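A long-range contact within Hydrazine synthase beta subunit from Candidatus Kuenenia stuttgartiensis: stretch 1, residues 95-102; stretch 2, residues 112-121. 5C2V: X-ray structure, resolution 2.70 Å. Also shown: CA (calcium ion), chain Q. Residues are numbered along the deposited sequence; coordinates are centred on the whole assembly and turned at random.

Stretch 1 95-102: VGDWPSGI
Stretch 2 112-121: YVACSGCMWN

Two strands that pair edge to edge often carry their contact beyond the sheet, and this segment of the hydrazine synthase beta subunit shows how. Strand 99-102 and strand 112-115 run antiparallel, their directions 155° apart and their axes 4.8 Å apart at closest approach. The register sets Pro99 beside Cys115 (CA to CA 4.3 Å) and Ile102 beside Val113 (CA to CA 4.4 Å), both non-hydrogen-bonded pairs. Between them Ser100 N donates to Ala114 O at 3.1 Å, and Ala114 N donates to Gly101 O at 2.9 Å. Two residues thus face one at this point: Ser100, at phi/psi -101/-5, departs from extended geometry, whereas Gly101 (-171/155) and Ile102 (-151/144) are extended, as are Val113 (-121/119) and Ala114 (-86/121). Close CA-H...O contacts supplement the ladder, with Pro99 CA 3.3 Å from Ala114 O and Ile102 CA 3.1 Å from Tyr112 O.

Beyond the strands the pairing continues through loop. Trp98, with positive phi (50/73), presents its O to Ser116 N at 2.8 Å, nearly linear at 169°, while Gly117 N donates to Asp97 O at 3.2 Å. A type I turn then runs from Gly117 to Trp120, closed by Trp120 N to Gly117 O at 2.7 Å.

The side chains of Pro99, Ile102, Val113 and Cys115 share one face of the sheet. Val113 (chi1 t) bridges its neighbours: its CG1 lies 3.5 Å from Pro99 CB and its CG2 3.6 Å from Ile102 CD1, with Ile102 in the tt rotamer. Cys115, chi1 m, brings SG to 3.5 Å from Gly96 N.

Ser116, chi1 p, adds a second donor to the same carbonyl, its OG lying 2.6 Å from Trp98 O. That OG is also 2.9 Å from Trp98 CD1, meeting the indole obliquely; Trp98 has chi1 t and chi2 -59°. Ser100, also chi1 p, places OG 3.2 Å from Ser116 CB.

Trp120 (chi1 -148°, chi2 -96°) turns one ring face to the Gly96-Asp97 backbone, with NE1 3.6 Å from Gly96 CA. Here glycine matters: an ideal CB on Gly96 would fall 2.3 Å from Trp120 NE1, and one on Gly117 would fall 2.8 Å from Asp97 CB. Asp97, chi1 t and chi2 119°, directs its carboxylate to calcium, with OD1 and OD2 each 2.5 Å from the ion CA; four waters at 2.4 Å and two atoms from elsewhere in the structure complete the coordination.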

# COMPACT_ATOMS: atom_id res chain seq x y z
N VAL B 95 -2.84 68.63 0.36
CA VAL B 95 -2.53 67.57 -0.60
C VAL B 95 -3.78 67.09 -1.31
O VAL B 95 -4.85 67.68 -1.17
CB VAL B 95 -1.85 66.37 0.10
CG1 VAL B 95 -0.49 66.77 0.65
CG2 VAL B 95 -2.75 65.82 1.19
N GLY B 96 -3.65 66.02 -2.09
CA GLY B 96 -4.78 65.45 -2.80
C GLY B 96 -5.73 64.73 -1.86
O GLY B 96 -5.62 64.88 -0.64
N ASP B 97 -6.65 63.96 -2.40
CA ASP B 97 -7.74 63.41 -1.59
C ASP B 97 -7.32 62.25 -0.70
O ASP B 97 -6.69 61.30 -1.15
CB ASP B 97 -8.91 62.98 -2.47
CG ASP B 97 -10.20 62.85 -1.68
OD1 ASP B 97 -11.17 63.56 -1.99
OD2 ASP B 97 -10.26 62.03 -0.74
N TRP B 98 -7.71 62.36 0.57
CA TRP B 98 -7.50 61.32 1.57
C TRP B 98 -6.07 60.80 1.61
O TRP B 98 -5.80 59.71 1.11
CB TRP B 98 -8.45 60.14 1.33
CG TRP B 98 -8.59 59.30 2.55
CD1 TRP B 98 -7.60 58.64 3.22
CD2 TRP B 98 -9.79 59.07 3.28
NE1 TRP B 98 -8.13 57.98 4.31
CE2 TRP B 98 -9.47 58.24 4.36
CE3 TRP B 98 -11.12 59.47 3.10
CZ2 TRP B 98 -10.43 57.81 5.27
CZ3 TRP B 98 -12.07 59.05 4.01
CH2 TRP B 98 -11.72 58.22 5.08
N PRO B 99 -5.14 61.60 2.14
CA PRO B 99 -3.87 60.88 2.28
C PRO B 99 -4.02 59.71 3.25
O PRO B 99 -4.43 59.92 4.40
CB PRO B 99 -2.92 61.95 2.82
CG PRO B 99 -3.82 62.94 3.51
CD PRO B 99 -5.09 62.96 2.71
N SER B 100 -3.70 58.51 2.81
CA SER B 100 -3.75 57.34 3.69
C SER B 100 -2.39 56.92 4.23
O SER B 100 -2.30 56.01 5.05
CB SER B 100 -4.41 56.17 2.96
OG SER B 100 -3.73 55.88 1.75
N GLY B 101 -1.33 57.58 3.77
CA GLY B 101 0.01 57.20 4.17
C GLY B 101 1.08 58.17 3.73
O GLY B 101 0.93 58.89 2.73
N ILE B 102 2.18 58.18 4.47
CA ILE B 102 3.27 59.12 4.24
C ILE B 102 4.60 58.50 4.67
O ILE B 102 4.65 57.76 5.65
CB ILE B 102 3.01 60.44 4.99
CG1 ILE B 102 4.05 61.50 4.62
CG2 ILE B 102 2.94 60.21 6.50
CD1 ILE B 102 3.66 62.89 5.07
N TYR B 112 6.84 61.66 1.02
CA TYR B 112 5.94 61.20 -0.03
C TYR B 112 4.60 60.80 0.55
O TYR B 112 4.53 60.04 1.52
CB TYR B 112 6.57 60.04 -0.80
CG TYR B 112 7.82 60.44 -1.55
CD1 TYR B 112 9.06 60.46 -0.92
CD2 TYR B 112 7.76 60.82 -2.89
CE1 TYR B 112 10.20 60.83 -1.60
CE2 TYR B 112 8.90 61.20 -3.57
CZ TYR B 112 10.12 61.20 -2.93
OH TYR B 112 11.25 61.57 -3.61
N VAL B 113 3.53 61.33 -0.04
CA VAL B 113 2.18 61.17 0.49
C VAL B 113 1.26 60.49 -0.52
O VAL B 113 1.03 61.02 -1.60
CB VAL B 113 1.58 62.53 0.87
CG1 VAL B 113 0.34 62.33 1.72
CG2 VAL B 113 2.59 63.38 1.62
N ALA B 114 0.72 59.34 -0.15
CA ALA B 114 -0.18 58.62 -1.06
C ALA B 114 -1.61 59.11 -0.92
O ALA B 114 -2.19 59.05 0.17
CB ALA B 114 -0.10 57.12 -0.80
N CYS B 115 -2.19 59.61 -2.01
CA CYS B 115 -3.57 60.10 -1.95
C CYS B 115 -4.54 59.01 -2.38
O CYS B 115 -4.59 58.63 -3.54
CB CYS B 115 -3.73 61.35 -2.81
SG CYS B 115 -2.55 62.67 -2.42
N SER B 116 -5.34 58.53 -1.42
CA SER B 116 -6.10 57.29 -1.59
C SER B 116 -7.53 57.46 -2.09
O SER B 116 -8.27 56.48 -2.14
CB SER B 116 -6.12 56.52 -0.27
OG SER B 116 -6.73 57.28 0.76
N GLY B 117 -7.92 58.68 -2.42
CA GLY B 117 -9.25 58.94 -2.94
C GLY B 117 -9.58 58.01 -4.09
O GLY B 117 -8.74 57.78 -4.97
N CYS B 118 -10.79 57.46 -4.08
CA CYS B 118 -11.18 56.40 -5.01
C CYS B 118 -11.01 56.79 -6.48
O CYS B 118 -10.63 55.97 -7.30
CB CYS B 118 -12.63 55.99 -4.75
SG CYS B 118 -12.87 55.09 -3.20
N MET B 119 -11.31 58.05 -6.80
CA MET B 119 -11.08 58.55 -8.15
C MET B 119 -9.74 59.30 -8.26
O MET B 119 -9.42 59.87 -9.30
CB MET B 119 -12.23 59.44 -8.61
CG MET B 119 -12.37 59.50 -10.13
SD MET B 119 -14.05 59.73 -10.74
CE MET B 119 -13.76 59.57 -12.51
N TRP B 120 -8.97 59.31 -7.17
CA TRP B 120 -7.71 60.03 -7.15
C TRP B 120 -6.50 59.14 -7.39
O TRP B 120 -6.29 58.16 -6.67
CB TRP B 120 -7.53 60.74 -5.81
CG TRP B 120 -6.76 62.02 -5.90
CD1 TRP B 120 -5.43 62.20 -5.67
CD2 TRP B 120 -7.29 63.31 -6.24
NE1 TRP B 120 -5.09 63.52 -5.85
CE2 TRP B 120 -6.21 64.22 -6.21
CE3 TRP B 120 -8.56 63.78 -6.58
CZ2 TRP B 120 -6.38 65.57 -6.49
CZ3 TRP B 120 -8.72 65.12 -6.87
CH2 TRP B 120 -7.63 66.00 -6.82
N ASN B 121 -5.70 59.46 -8.40
CA ASN B 121 -4.37 58.87 -8.48
C ASN B 121 -3.30 59.94 -8.29
O ASN B 121 -3.04 60.73 -9.18
CB ASN B 121 -4.18 58.15 -9.83
CG ASN B 121 -4.51 59.04 -11.02
OD1 ASN B 121 -5.33 59.96 -10.91
ND2 ASN B 121 -3.88 58.78 -12.15
CA CA Q . -10.95 64.14 0.42
O HOH W 1 -13.17 63.34 0.86
O HOH W 2 -12.84 65.43 -0.29
O HOH W 3 -10.79 64.15 2.77
O HOH W 4 -11.54 62.18 1.66